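Local coordinates for tellurite resistance protein of COG3793 (Nostoc punctiforme, PDB 2OU3) that is of unconfirmed function, probably in tellurite resistance as a TerB-family member, and binds zinc and an indole-3-carbaldehyde molecule, at residues A[28-32]-A[86-90]; A[32-36]-A[96-101]; A[47-53]-A[103-108]; A[80-84]-A[122-126]; A[116-120]-A[133-137]. The contacts are given in a common frame with arbitrary orientation. Numbering follows the deposited sequence.

How the contacts relate
Contact 2, at 32-36 and 96-101, is the fully buried centre of the chain, where helices 26-41 and 94-106 cross on Val36, Ile97, Ser100 and Ala101 and the Tyr32 hydroxyl pairs with Asp96 and Ser100. Contact 1 shares Tyr32 with it and lies further out, where a loop meets helix 26-41; together they hold much of the indole-3-carbaldehyde pocket, with Ser29 and Asp96 hydrogen-bonded to the ligand. Contact 3 uses helix 94-106 again, but at its C-terminal end, where carboxylates gather round zinc. Contacts 4 and 5 share helix 113-126 and are both partly buried, yet differ in chemistry: contact 4 is almost wholly apolar, whereas contact 5 lays a salt-bridge network beside a small apolar patch.

Contact 1 of 5, residues A[28-32]-A[86-90]; sequences DSSIY and RSPQV. With I3A (1H-indole-3-carbaldehyde), chain E.
One turn of helix, 28-32, receives loop 86-90, with the CA atoms of Tyr32 and Val90 5.8 Å apart. Asp28 (chi1 m) directs its carboxylate at the loop: Ser87 OG donates to Asp28 OD1 at 2.7 Å, while OD2 is hydrogen-bonded to Tyr161 of the second subunit. Ser87 is extended (phi/psi -142/130) and the chain turns over Pro88 to Val90, so Ser87 OG also accepts from Val90 N at 3.0 Å, an ST motif in which one hydroxyl serves both segments. Ser29, facing away from the loop, donates from OG to the aldehyde O of I3A at 2.8 Å. Ile31 (m, t) fills the apolar gap, CD1 lying 3.8 Å from Arg86 CB and CG2 3.8 Å from Val90 CG2. Tyr32 (chi1 t) lays a ring face under the indole, CE1 3.3 Å from I3A N, and Val90 CG2 sits 3.9 Å from I3A C5. This is one wall of the ligand pocket. Ser30 packs on helix 65-73, and Tyr32 and Val90 both rest on Ile97 of helix 94-106.

Contact 2 of 5, residues A[32-36]-A[96-101]; sequences YMKSV and DILLSA. With I3A (1H-indole-3-carbaldehyde), chain E.
Tyr32, Ile97 and Val36 bury the most surface where helix segments 32-36 and 96-101 cross at -57°, their axes 9.2 Å apart and the CA atoms of Val36 and Ala101 at 5.2 Å. Tyr32 (chi1 t) reaches across with its phenol ring: Tyr32 OH donates to Asp96 OD1 at 2.5 Å and is hydrogen-bonded to Ser100 OG at 2.7 Å, satisfying a buried hydroxyl. Over one ring face lies I3A, whose N donates to Asp96 OD2 at 2.8 Å; Asp96 (chi1 t) thus bridges tyrosine and ligand from the indole edge, OD2 being also hydrogen-bonded to Tyr155 of the second subunit. Ile97 (m, t) places CG1 3.9 Å from Tyr32 CE1 and CD1 3.9 Å from Ser35 CB. Val36 (chi1 t) brings CG2 to 3.7 Å from Ser100 CB, and its O is 4.0 Å from Ala101 CB; serine and alanine are small enough for close approach. Helix 80-84 covers Ser35 and Ile97, helix 48-60 meets Ser100 through Phe57, and helix 130-154 packs behind Leu98 and Leu99.

Contact 3 of 5, residues A[47-53]-A[103-108]; sequences SPEEKDW and WVSAAD. With ZN (zinc ion), chain C; ZN (zinc ion), chain D.
Segment 47-53 is a helix start, with Ser47 at the N-cap and helix from Pro48 onward; segment 103-108 is the last part of helix 94-106 running into a turn. Glu50 and Ala107 are closest, CA to CA 5.3 Å. Ser47 and Glu50 form a capping box: Ser47 OG (chi1 p) accepts from Glu50 N at 3.1 Å, and Ser47 N donates a hydrogen bond to Glu50 OE1 at 2.7 Å. The same Glu50 (m, t) turns OE2 to the zinc of chain C at 2.2 Å, so one carboxylate closes the box with OE1 and binds zinc with OE2. Ser105 O at 2.1 Å, Asp108 OD1 at 1.9 Å and two waters also bind that zinc, and Glu115 completes the site. The positive ion explains why acceptors can crowd here, Glu50 OE2 and Asp108 OD1 being 2.9 Å apart. On the side of Trp53, Val104 and Ala107 the contact is apolar. Trp53 (chi1 t) spreads over the helix, CE3 3.7 Å from Val104 CG2 and CB 3.6 Å from Ala107 CB, whose small methyl leaves room for the indole. The Trp53 and Trp103 planes are near parallel but slid apart, with little overlap; Trp12 and Trp16 of the second subunit meet them edge-to-face. On the outer side, Glu49 OE1 binds the zinc of chain D at 2.1 Å.

Contact 4 of 5, residues A[80-84]-A[122-126]; sequences LEEVI and MATIL
This is apolar helix-to-helix packing toward the edge of the bundle, joining the short helix 80-84 to the C-terminal part of helix 113-126, and not part of the ligand or zinc site. The segment axes cross at -50° and pass 10.5 Å apart, a spacing filled by large aliphatic side chains; the nearest CA atoms, of Glu81 and Ile125, are 6.9 Å apart. Leu80 (t, p), the residue most covered, lays CD2 3.8 Å from SE of Met122, a selenomethionine, 3.9 Å from Leu126 CG and 4.3 Å from Ile125 CG2. One turn on, Ile84 (p, t) sets CD1 4.2 Å from Leu126 CD2. At the solvent side Glu81 (chi1 p) folds over the edge, OE1 3.4 Å from Ile125 CG2. Helix 26-41 covers the buried side with Thr38 and Cys39, while Gln94 of helix 94-106 touches Ile84 and Leu126. The two segments are joined by van der Waals contact alone: Leu80 and Met122 are shielded from water, whereas the outer edge stays open to solvent.

Contact 5 of 5, residues A[116-120]-A[133-137]; sequences KAKIR and VDQLE
A salt-bridge network centred on Arg120 ties helix 113-126 to helix 130-154. Arg120 (m, t, t) stretches across, and its NH1 donates to Glu137 OE2 at 2.8 Å while NH2 donates to Glu137 OE1 at 3.2 Å and to Asp134 OD1 at 2.7 Å. The planar guanidinium suits this place because its edge can serve two carboxylates together; NH1 also reaches its own helix at Lys116 O, 3.0 Å away, and NE pairs with Glu130. The two segments belong to consecutive helices of the all-helical TerB fold, a helical hairpin whose segment axes lie at 131° and pass 11.5 Å apart. Nearest CA pairs are Arg120 with Val133 at 7.1 Å and Lys116 with Glu137 at 8.9 Å. Val133 (chi1 t) lies under one guanidinium face; Val133 CG1 is 3.7 Å from Arg120 CZ and 4.1 Å from Ile119 CG2. Ile119 (m, t) continues inward onto Leu98 and Ile102 of helix 94-106, and its CD1 stands 3.9 Å from Glu137 OE2.

Contact 1 of 5, residues A[28-32]-A[86-90]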
# COMPACT_ATOMS: atom_id res chain seq x y z
N ASP A 28 -14.63 -12.60 -4.89
CA ASP A 28 -13.86 -11.91 -5.92
C ASP A 28 -12.38 -11.77 -5.58
O ASP A 28 -11.53 -11.96 -6.45
CB ASP A 28 -14.44 -10.54 -6.27
CG ASP A 28 -15.57 -10.60 -7.32
OD1 ASP A 28 -15.78 -11.69 -7.93
OD2 ASP A 28 -16.21 -9.54 -7.56
N SER A 29 -12.06 -11.47 -4.32
CA SER A 29 -10.66 -11.42 -3.91
C SER A 29 -10.01 -12.78 -4.14
O SER A 29 -8.89 -12.87 -4.65
CB SER A 29 -10.49 -10.98 -2.43
OG SER A 29 -10.86 -9.61 -2.25
N SER A 30 -10.73 -13.83 -3.78
CA SER A 30 -10.26 -15.21 -3.97
C SER A 30 -9.99 -15.55 -5.44
O SER A 30 -8.90 -16.00 -5.79
CB SER A 30 -11.31 -16.19 -3.39
OG SER A 30 -10.90 -17.54 -3.54
N ILE A 31 -10.98 -15.31 -6.29
CA ILE A 31 -10.87 -15.58 -7.72
C ILE A 31 -9.73 -14.74 -8.35
O ILE A 31 -8.90 -15.26 -9.10
CB ILE A 31 -12.22 -15.35 -8.44
CG1 ILE A 31 -13.27 -16.37 -7.98
CG2 ILE A 31 -12.08 -15.48 -9.95
CD1 ILE A 31 -14.71 -15.96 -8.29
N TYR A 32 -9.67 -13.46 -7.98
CA TYR A 32 -8.60 -12.58 -8.45
C TYR A 32 -7.22 -13.14 -8.10
O TYR A 32 -6.35 -13.25 -8.97
CB TYR A 32 -8.77 -11.20 -7.85
CG TYR A 32 -7.62 -10.23 -8.13
CD1 TYR A 32 -7.56 -9.51 -9.31
CD2 TYR A 32 -6.60 -10.04 -7.20
CE1 TYR A 32 -6.51 -8.63 -9.57
CE2 TYR A 32 -5.56 -9.17 -7.44
CZ TYR A 32 -5.52 -8.45 -8.60
OH TYR A 32 -4.48 -7.57 -8.81
N ARG A 86 -15.09 -17.11 -13.74
CA ARG A 86 -15.89 -17.34 -12.56
C ARG A 86 -16.49 -16.05 -12.01
O ARG A 86 -17.44 -16.11 -11.23
CB ARG A 86 -15.09 -18.08 -11.48
CG ARG A 86 -14.76 -19.49 -11.87
CD ARG A 86 -13.83 -20.19 -10.88
NE ARG A 86 -13.27 -21.36 -11.53
CZ ARG A 86 -12.15 -21.99 -11.17
NH1 ARG A 86 -11.43 -21.61 -10.13
NH2 ARG A 86 -11.77 -23.02 -11.92
N SER A 87 -15.98 -14.89 -12.43
CA SER A 87 -16.48 -13.61 -11.96
C SER A 87 -16.53 -12.53 -13.03
O SER A 87 -15.51 -12.27 -13.69
CB SER A 87 -15.55 -13.11 -10.87
OG SER A 87 -15.78 -11.75 -10.58
N PRO A 88 -17.67 -11.84 -13.18
CA PRO A 88 -17.68 -10.71 -14.14
C PRO A 88 -16.70 -9.60 -13.80
O PRO A 88 -16.27 -8.89 -14.72
CB PRO A 88 -19.10 -10.17 -14.05
CG PRO A 88 -19.92 -11.34 -13.51
CD PRO A 88 -18.98 -12.01 -12.53
N GLN A 89 -16.40 -9.42 -12.52
CA GLN A 89 -15.48 -8.38 -12.05
C GLN A 89 -14.05 -8.79 -12.33
O GLN A 89 -13.27 -8.03 -12.89
CB GLN A 89 -15.63 -8.13 -10.54
CG GLN A 89 -16.96 -7.46 -10.13
CD GLN A 89 -18.17 -8.37 -10.27
OE1 GLN A 89 -18.24 -9.45 -9.63
NE2 GLN A 89 -19.13 -7.96 -11.10
N VAL A 90 -13.70 -10.04 -12.01
CA VAL A 90 -12.35 -10.50 -12.34
C VAL A 90 -12.12 -10.53 -13.87
O VAL A 90 -11.01 -10.33 -14.36
CB VAL A 90 -12.00 -11.85 -11.65
CG1 VAL A 90 -10.55 -12.30 -11.99
CG2 VAL A 90 -12.17 -11.69 -10.15
O I3A E . -9.95 -8.22 -4.52
C3' I3A E . -8.98 -7.59 -4.93
C3 I3A E . -9.00 -7.17 -6.35
C2 I3A E . -8.02 -6.41 -6.93
N I3A E . -8.38 -6.19 -8.24
C8 I3A E . -9.56 -6.79 -8.53
C9 I3A E . -10.05 -7.46 -7.32
C4 I3A E . -11.29 -8.14 -7.32
C5 I3A E . -12.01 -8.19 -8.49
C6 I3A E . -11.56 -7.54 -9.66
C7 I3A E . -10.36 -6.85 -9.66

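Contact 2 of 5, residues A[32-36]-A[96-101]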
# COMPACT_ATOMS: atom_id res chain seq x y z
N TYR A 32 -9.67 -13.46 -7.98
CA TYR A 32 -8.60 -12.58 -8.45
C TYR A 32 -7.22 -13.14 -8.10
O TYR A 32 -6.35 -13.25 -8.97
CB TYR A 32 -8.77 -11.20 -7.85
CG TYR A 32 -7.62 -10.23 -8.13
CD1 TYR A 32 -7.56 -9.51 -9.31
CD2 TYR A 32 -6.60 -10.04 -7.20
CE1 TYR A 32 -6.51 -8.63 -9.57
CE2 TYR A 32 -5.56 -9.17 -7.44
CZ TYR A 32 -5.52 -8.45 -8.60
OH TYR A 32 -4.48 -7.57 -8.81
N MSE A 33 -7.03 -13.52 -6.84
CA MSE A 33 -5.74 -14.05 -6.38
C MSE A 33 -5.42 -15.38 -7.00
O MSE A 33 -4.27 -15.65 -7.32
CB MSE A 33 -5.68 -14.19 -4.86
CG MSE A 33 -5.44 -12.89 -4.15
SE MSE A 33 -3.84 -11.97 -4.76
CE MSE A 33 -2.70 -13.41 -4.89
N LYS A 34 -6.43 -16.24 -7.20
CA LYS A 34 -6.21 -17.49 -7.92
C LYS A 34 -5.73 -17.21 -9.34
O LYS A 34 -4.87 -17.91 -9.85
CB LYS A 34 -7.48 -18.37 -7.94
CG LYS A 34 -7.73 -19.03 -6.56
CD LYS A 34 -9.08 -19.71 -6.41
CE LYS A 34 -9.16 -20.45 -5.06
NZ LYS A 34 -10.43 -21.20 -4.86
N SER A 35 -6.28 -16.18 -9.97
CA SER A 35 -5.86 -15.80 -11.31
C SER A 35 -4.39 -15.36 -11.30
O SER A 35 -3.59 -15.71 -12.17
CB SER A 35 -6.74 -14.66 -11.81
OG SER A 35 -8.07 -15.08 -11.85
N VAL A 36 -4.06 -14.56 -10.30
CA VAL A 36 -2.73 -14.00 -10.16
C VAL A 36 -1.73 -15.13 -9.97
O VAL A 36 -0.69 -15.14 -10.64
CB VAL A 36 -2.66 -13.01 -8.97
CG1 VAL A 36 -1.18 -12.74 -8.55
CG2 VAL A 36 -3.39 -11.69 -9.30
N ASP A 96 -4.67 -5.73 -14.40
CA ASP A 96 -4.49 -5.71 -12.96
C ASP A 96 -3.89 -7.06 -12.51
O ASP A 96 -2.92 -7.11 -11.78
CB ASP A 96 -5.88 -5.41 -12.39
CG ASP A 96 -5.95 -5.31 -10.87
OD1 ASP A 96 -4.93 -5.51 -10.16
OD2 ASP A 96 -7.09 -4.96 -10.42
N ILE A 97 -4.47 -8.15 -12.99
CA ILE A 97 -3.98 -9.47 -12.67
C ILE A 97 -2.50 -9.58 -13.10
O ILE A 97 -1.66 -10.09 -12.35
CB ILE A 97 -4.82 -10.59 -13.42
CG1 ILE A 97 -6.24 -10.75 -12.82
CG2 ILE A 97 -4.06 -11.93 -13.43
CD1 ILE A 97 -7.29 -11.39 -13.79
N LEU A 98 -2.21 -9.14 -14.32
CA LEU A 98 -0.84 -9.28 -14.89
C LEU A 98 0.18 -8.54 -14.06
O LEU A 98 1.25 -9.07 -13.76
CB LEU A 98 -0.81 -8.77 -16.33
CG LEU A 98 0.38 -9.32 -17.12
CD1 LEU A 98 -0.03 -10.77 -17.44
CD2 LEU A 98 0.71 -8.58 -18.39
N LEU A 99 -0.15 -7.30 -13.68
CA LEU A 99 0.72 -6.48 -12.88
C LEU A 99 1.00 -7.10 -11.53
O LEU A 99 2.14 -7.15 -11.10
CB LEU A 99 0.16 -5.05 -12.73
CG LEU A 99 1.04 -4.11 -11.88
CD1 LEU A 99 2.44 -3.93 -12.47
CD2 LEU A 99 0.35 -2.75 -11.63
N SER A 100 -0.01 -7.60 -10.86
CA SER A 100 0.21 -8.33 -9.60
C SER A 100 1.07 -9.57 -9.82
O SER A 100 1.95 -9.86 -9.03
CB SER A 100 -1.13 -8.72 -8.96
OG SER A 100 -1.81 -7.56 -8.49
N ALA A 101 0.83 -10.29 -10.92
CA ALA A 101 1.63 -11.47 -11.26
C ALA A 101 3.11 -11.13 -11.46
O ALA A 101 4.00 -11.86 -11.02
CB ALA A 101 1.08 -12.15 -12.52
O I3A E . -9.95 -8.22 -4.52
C3' I3A E . -8.98 -7.59 -4.93
C3 I3A E . -9.00 -7.17 -6.35
C2 I3A E . -8.02 -6.41 -6.93
N I3A E . -8.38 -6.19 -8.24
C8 I3A E . -9.56 -6.79 -8.53
C9 I3A E . -10.05 -7.46 -7.32
C4 I3A E . -11.29 -8.14 -7.32
C5 I3A E . -12.01 -8.19 -8.49
C6 I3A E . -11.56 -7.54 -9.66
C7 I3A E . -10.36 -6.85 -9.66

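Contact 3 of 5, residues A[47-53]-A[103-108]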
# COMPACT_ATOMS: atom_id res chain seq x y z
N SER A 47 7.60 -20.17 -6.45
CA SER A 47 8.36 -20.46 -5.23
C SER A 47 7.57 -20.10 -3.96
O SER A 47 6.64 -19.29 -4.01
CB SER A 47 9.66 -19.68 -5.22
OG SER A 47 9.39 -18.29 -5.15
N PRO A 48 7.95 -20.72 -2.84
CA PRO A 48 7.40 -20.37 -1.54
C PRO A 48 7.43 -18.88 -1.26
O PRO A 48 6.43 -18.32 -0.77
CB PRO A 48 8.32 -21.09 -0.55
CG PRO A 48 8.80 -22.28 -1.29
CD PRO A 48 8.85 -21.90 -2.75
N GLU A 49 8.57 -18.25 -1.55
CA GLU A 49 8.70 -16.82 -1.34
C GLU A 49 7.71 -16.02 -2.20
O GLU A 49 7.14 -15.02 -1.72
CB GLU A 49 10.12 -16.34 -1.64
CG GLU A 49 10.26 -14.84 -1.33
CD GLU A 49 11.70 -14.33 -1.36
OE1 GLU A 49 12.58 -15.02 -1.90
OE2 GLU A 49 11.95 -13.23 -0.82
N GLU A 50 7.55 -16.42 -3.45
CA GLU A 50 6.62 -15.75 -4.34
C GLU A 50 5.21 -15.95 -3.80
O GLU A 50 4.43 -15.00 -3.70
CB GLU A 50 6.70 -16.33 -5.76
CG GLU A 50 7.90 -15.84 -6.58
CD GLU A 50 8.09 -16.65 -7.84
OE1 GLU A 50 7.70 -17.84 -7.86
OE2 GLU A 50 8.62 -16.11 -8.82
N LYS A 51 4.87 -17.19 -3.42
CA LYS A 51 3.51 -17.44 -2.91
C LYS A 51 3.24 -16.69 -1.61
O LYS A 51 2.13 -16.14 -1.41
CB LYS A 51 3.22 -18.95 -2.70
CG LYS A 51 1.69 -19.21 -2.40
CD LYS A 51 1.29 -20.67 -2.55
CE LYS A 51 -0.20 -20.85 -2.26
NZ LYS A 51 -0.70 -22.22 -2.60
N ASP A 52 4.25 -16.62 -0.74
CA ASP A 52 4.12 -15.90 0.51
C ASP A 52 3.85 -14.42 0.31
O ASP A 52 3.05 -13.86 1.04
CB ASP A 52 5.32 -16.05 1.40
CG ASP A 52 5.43 -17.45 1.98
OD1 ASP A 52 4.47 -18.24 1.81
OD2 ASP A 52 6.49 -17.76 2.57
N TRP A 53 4.53 -13.80 -0.65
CA TRP A 53 4.26 -12.40 -0.97
C TRP A 53 2.82 -12.19 -1.45
O TRP A 53 2.12 -11.22 -1.06
CB TRP A 53 5.23 -11.97 -2.05
CG TRP A 53 5.29 -10.51 -2.23
CD1 TRP A 53 6.17 -9.65 -1.64
CD2 TRP A 53 4.47 -9.72 -3.09
NE1 TRP A 53 5.95 -8.39 -2.09
CE2 TRP A 53 4.90 -8.39 -2.97
CE3 TRP A 53 3.40 -10.00 -3.95
CZ2 TRP A 53 4.31 -7.34 -3.66
CZ3 TRP A 53 2.79 -8.96 -4.61
CH2 TRP A 53 3.27 -7.64 -4.47
N TRP A 103 4.66 -8.52 -10.04
CA TRP A 103 5.16 -8.22 -8.69
C TRP A 103 5.40 -9.50 -7.89
O TRP A 103 6.41 -9.62 -7.22
CB TRP A 103 4.20 -7.33 -7.92
CG TRP A 103 4.44 -5.90 -8.08
CD1 TRP A 103 3.83 -5.05 -8.95
CD2 TRP A 103 5.40 -5.12 -7.36
NE1 TRP A 103 4.32 -3.76 -8.78
CE2 TRP A 103 5.30 -3.79 -7.83
CE3 TRP A 103 6.35 -5.43 -6.38
CZ2 TRP A 103 6.10 -2.78 -7.32
CZ3 TRP A 103 7.13 -4.42 -5.88
CH2 TRP A 103 7.01 -3.12 -6.35
N VAL A 104 4.48 -10.45 -7.99
CA VAL A 104 4.68 -11.75 -7.34
C VAL A 104 5.95 -12.46 -7.85
O VAL A 104 6.70 -12.99 -7.05
CB VAL A 104 3.47 -12.67 -7.53
CG1 VAL A 104 3.80 -14.09 -7.08
CG2 VAL A 104 2.25 -12.12 -6.73
N SER A 105 6.14 -12.49 -9.15
CA SER A 105 7.27 -13.13 -9.77
C SER A 105 8.57 -12.44 -9.34
O SER A 105 9.61 -13.05 -9.21
CB SER A 105 7.11 -13.09 -11.28
OG SER A 105 6.05 -13.92 -11.70
N ALA A 106 8.52 -11.13 -9.14
CA ALA A 106 9.69 -10.37 -8.73
C ALA A 106 10.05 -10.58 -7.26
O ALA A 106 11.13 -10.20 -6.85
CB ALA A 106 9.43 -8.86 -8.96
N ALA A 107 9.15 -11.18 -6.47
CA ALA A 107 9.28 -11.22 -5.00
C ALA A 107 10.48 -12.01 -4.54
O ALA A 107 11.02 -11.75 -3.47
CB ALA A 107 7.99 -11.80 -4.33
N ASP A 108 10.88 -12.99 -5.33
CA ASP A 108 12.00 -13.84 -5.00
C ASP A 108 13.25 -13.51 -5.83
O ASP A 108 14.12 -14.35 -5.97
CB ASP A 108 11.62 -15.33 -5.15
CG ASP A 108 11.33 -15.74 -6.59
OD1 ASP A 108 10.95 -14.91 -7.47
OD2 ASP A 108 11.48 -16.94 -6.85
ZN ZN C . 10.42 -14.96 -9.35
ZN ZN D . 14.34 -14.05 -1.47
O HOH W 1 7.44 -16.90 -11.18
O HOH W 2 11.43 -17.02 -9.32
O HOH W 3 12.28 -13.87 -9.80

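Contact 4 of 5, residues A[80-84]-A[122-126]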
# COMPACT_ATOMS: atom_id res chain seq x y z
N LEU A 80 -6.26 -20.44 -16.85
CA LEU A 80 -6.43 -19.05 -16.42
C LEU A 80 -7.73 -18.45 -16.95
O LEU A 80 -8.46 -17.77 -16.23
CB LEU A 80 -5.24 -18.23 -16.87
CG LEU A 80 -5.24 -16.73 -16.58
CD1 LEU A 80 -5.38 -16.38 -15.11
CD2 LEU A 80 -3.94 -16.15 -17.16
N GLU A 81 -8.05 -18.73 -18.20
CA GLU A 81 -9.31 -18.21 -18.78
C GLU A 81 -10.55 -18.74 -18.08
O GLU A 81 -11.58 -18.07 -18.04
CB GLU A 81 -9.39 -18.52 -20.28
CG GLU A 81 -9.48 -20.01 -20.64
CD GLU A 81 -8.12 -20.70 -20.83
OE1 GLU A 81 -7.07 -20.16 -20.37
OE2 GLU A 81 -8.11 -21.80 -21.42
N GLU A 82 -10.48 -19.97 -17.59
CA GLU A 82 -11.60 -20.54 -16.84
C GLU A 82 -11.73 -19.92 -15.45
O GLU A 82 -12.84 -19.69 -14.96
CB GLU A 82 -11.46 -22.05 -16.72
CG GLU A 82 -11.44 -22.77 -18.08
CD GLU A 82 -11.50 -24.30 -17.95
OE1 GLU A 82 -11.63 -24.81 -16.81
OE2 GLU A 82 -11.37 -24.99 -18.99
N VAL A 83 -10.61 -19.64 -14.82
CA VAL A 83 -10.64 -19.03 -13.52
C VAL A 83 -11.31 -17.65 -13.57
O VAL A 83 -12.22 -17.35 -12.79
CB VAL A 83 -9.23 -18.99 -12.90
CG1 VAL A 83 -9.26 -18.29 -11.53
CG2 VAL A 83 -8.71 -20.41 -12.74
N ILE A 84 -10.85 -16.80 -14.50
CA ILE A 84 -11.33 -15.42 -14.56
C ILE A 84 -12.81 -15.36 -14.88
O ILE A 84 -13.52 -14.48 -14.39
CB ILE A 84 -10.49 -14.48 -15.51
CG1 ILE A 84 -10.71 -14.83 -17.00
CG2 ILE A 84 -9.00 -14.50 -15.11
CD1 ILE A 84 -10.27 -13.73 -18.01
N MSE A 122 0.92 -15.61 -20.69
CA MSE A 122 -0.32 -15.37 -19.94
C MSE A 122 -1.06 -14.16 -20.48
O MSE A 122 -2.28 -14.20 -20.62
CB MSE A 122 -0.05 -15.17 -18.45
CG MSE A 122 0.49 -16.39 -17.72
SE MSE A 122 -0.66 -18.00 -17.94
CE MSE A 122 0.59 -19.11 -18.36
N ALA A 123 -0.32 -13.10 -20.80
CA ALA A 123 -0.92 -11.91 -21.43
C ALA A 123 -1.60 -12.25 -22.73
O ALA A 123 -2.65 -11.67 -23.04
CB ALA A 123 0.11 -10.82 -21.64
N THR A 124 -1.04 -13.18 -23.51
CA THR A 124 -1.71 -13.64 -24.71
C THR A 124 -3.05 -14.31 -24.38
O THR A 124 -4.09 -14.01 -25.00
CB THR A 124 -0.80 -14.60 -25.47
OG1 THR A 124 0.53 -14.04 -25.50
CG2 THR A 124 -1.32 -14.79 -26.87
N ILE A 125 -3.03 -15.19 -23.39
CA ILE A 125 -4.25 -15.85 -22.90
C ILE A 125 -5.26 -14.82 -22.42
O ILE A 125 -6.44 -14.91 -22.74
CB ILE A 125 -3.93 -16.85 -21.78
CG1 ILE A 125 -3.14 -18.04 -22.36
CG2 ILE A 125 -5.23 -17.36 -21.12
CD1 ILE A 125 -2.45 -18.93 -21.32
N LEU A 126 -4.77 -13.82 -21.70
CA LEU A 126 -5.61 -12.71 -21.23
C LEU A 126 -6.02 -11.70 -22.30
O LEU A 126 -6.86 -10.84 -22.03
CB LEU A 126 -4.91 -11.99 -20.07
CG LEU A 126 -4.79 -12.75 -18.77
CD1 LEU A 126 -4.04 -11.88 -17.81
CD2 LEU A 126 -6.16 -13.13 -18.19

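Contact 5 of 5, residues A[116-120]-A[133-137]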
# COMPACT_ATOMS: atom_id res chain seq x y z
N LYS A 116 9.77 -13.44 -17.80
CA LYS A 116 9.25 -12.52 -18.82
C LYS A 116 8.50 -13.26 -19.94
O LYS A 116 7.46 -12.78 -20.46
CB LYS A 116 10.38 -11.62 -19.34
CG LYS A 116 10.87 -10.66 -18.25
CD LYS A 116 11.93 -9.71 -18.72
CE LYS A 116 12.49 -8.91 -17.55
NZ LYS A 116 13.20 -7.68 -17.99
N ALA A 117 9.02 -14.43 -20.31
CA ALA A 117 8.37 -15.31 -21.30
C ALA A 117 6.99 -15.83 -20.83
O ALA A 117 6.00 -15.77 -21.57
CB ALA A 117 9.29 -16.47 -21.66
N LYS A 118 6.95 -16.33 -19.60
CA LYS A 118 5.70 -16.73 -18.93
C LYS A 118 4.64 -15.65 -18.95
O LYS A 118 3.46 -15.90 -19.30
CB LYS A 118 5.96 -17.06 -17.46
CG LYS A 118 6.81 -18.33 -17.24
CD LYS A 118 6.69 -18.94 -15.81
CE LYS A 118 6.83 -17.92 -14.69
NZ LYS A 118 6.92 -18.58 -13.33
N ILE A 119 5.04 -14.45 -18.53
CA ILE A 119 4.10 -13.34 -18.41
C ILE A 119 3.49 -13.02 -19.75
O ILE A 119 2.30 -12.71 -19.83
CB ILE A 119 4.77 -12.06 -17.84
CG1 ILE A 119 5.03 -12.20 -16.33
CG2 ILE A 119 3.89 -10.84 -18.06
CD1 ILE A 119 6.21 -11.34 -15.85
N ARG A 120 4.30 -13.12 -20.82
CA ARG A 120 3.78 -12.82 -22.15
C ARG A 120 2.83 -13.91 -22.61
O ARG A 120 1.83 -13.62 -23.26
CB ARG A 120 4.94 -12.55 -23.13
CG ARG A 120 5.35 -11.08 -23.05
CD ARG A 120 6.71 -10.72 -23.55
NE ARG A 120 7.03 -9.32 -23.18
CZ ARG A 120 7.39 -8.94 -21.96
NH1 ARG A 120 7.48 -9.82 -20.97
NH2 ARG A 120 7.66 -7.67 -21.75
N VAL A 133 1.71 -5.06 -22.13
CA VAL A 133 2.63 -5.87 -21.30
C VAL A 133 3.94 -5.09 -20.99
O VAL A 133 4.34 -4.99 -19.83
CB VAL A 133 2.99 -7.21 -21.95
CG1 VAL A 133 3.91 -8.01 -20.98
CG2 VAL A 133 1.72 -8.00 -22.30
N ASP A 134 4.60 -4.58 -22.03
CA ASP A 134 5.84 -3.80 -21.85
C ASP A 134 5.63 -2.61 -20.91
O ASP A 134 6.46 -2.33 -20.06
CB ASP A 134 6.42 -3.37 -23.22
CG ASP A 134 7.02 -4.53 -23.96
OD1 ASP A 134 7.40 -5.48 -23.29
OD2 ASP A 134 7.05 -4.57 -25.21
N GLN A 135 4.49 -1.94 -21.02
CA GLN A 135 4.17 -0.83 -20.14
C GLN A 135 3.96 -1.25 -18.69
O GLN A 135 4.39 -0.53 -17.77
CB GLN A 135 2.95 -0.04 -20.65
CG GLN A 135 3.29 0.83 -21.87
CD GLN A 135 2.07 1.37 -22.57
OE1 GLN A 135 1.05 1.57 -21.94
NE2 GLN A 135 2.17 1.61 -23.88
N LEU A 136 3.34 -2.41 -18.50
CA LEU A 136 3.08 -2.92 -17.17
C LEU A 136 4.39 -3.33 -16.50
O LEU A 136 4.59 -3.06 -15.32
CB LEU A 136 2.12 -4.11 -17.23
CG LEU A 136 0.68 -3.72 -17.56
CD1 LEU A 136 -0.12 -4.99 -17.87
CD2 LEU A 136 0.04 -2.89 -16.42
N GLU A 137 5.28 -3.97 -17.26
CA GLU A 137 6.61 -4.30 -16.73
C GLU A 137 7.38 -3.05 -16.33
O GLU A 137 8.01 -3.00 -15.28
CB GLU A 137 7.45 -5.10 -17.72
CG GLU A 137 6.86 -6.45 -18.01
CD GLU A 137 7.89 -7.48 -18.47
OE1 GLU A 137 8.99 -7.09 -18.91
OE2 GLU A 137 7.57 -8.69 -18.39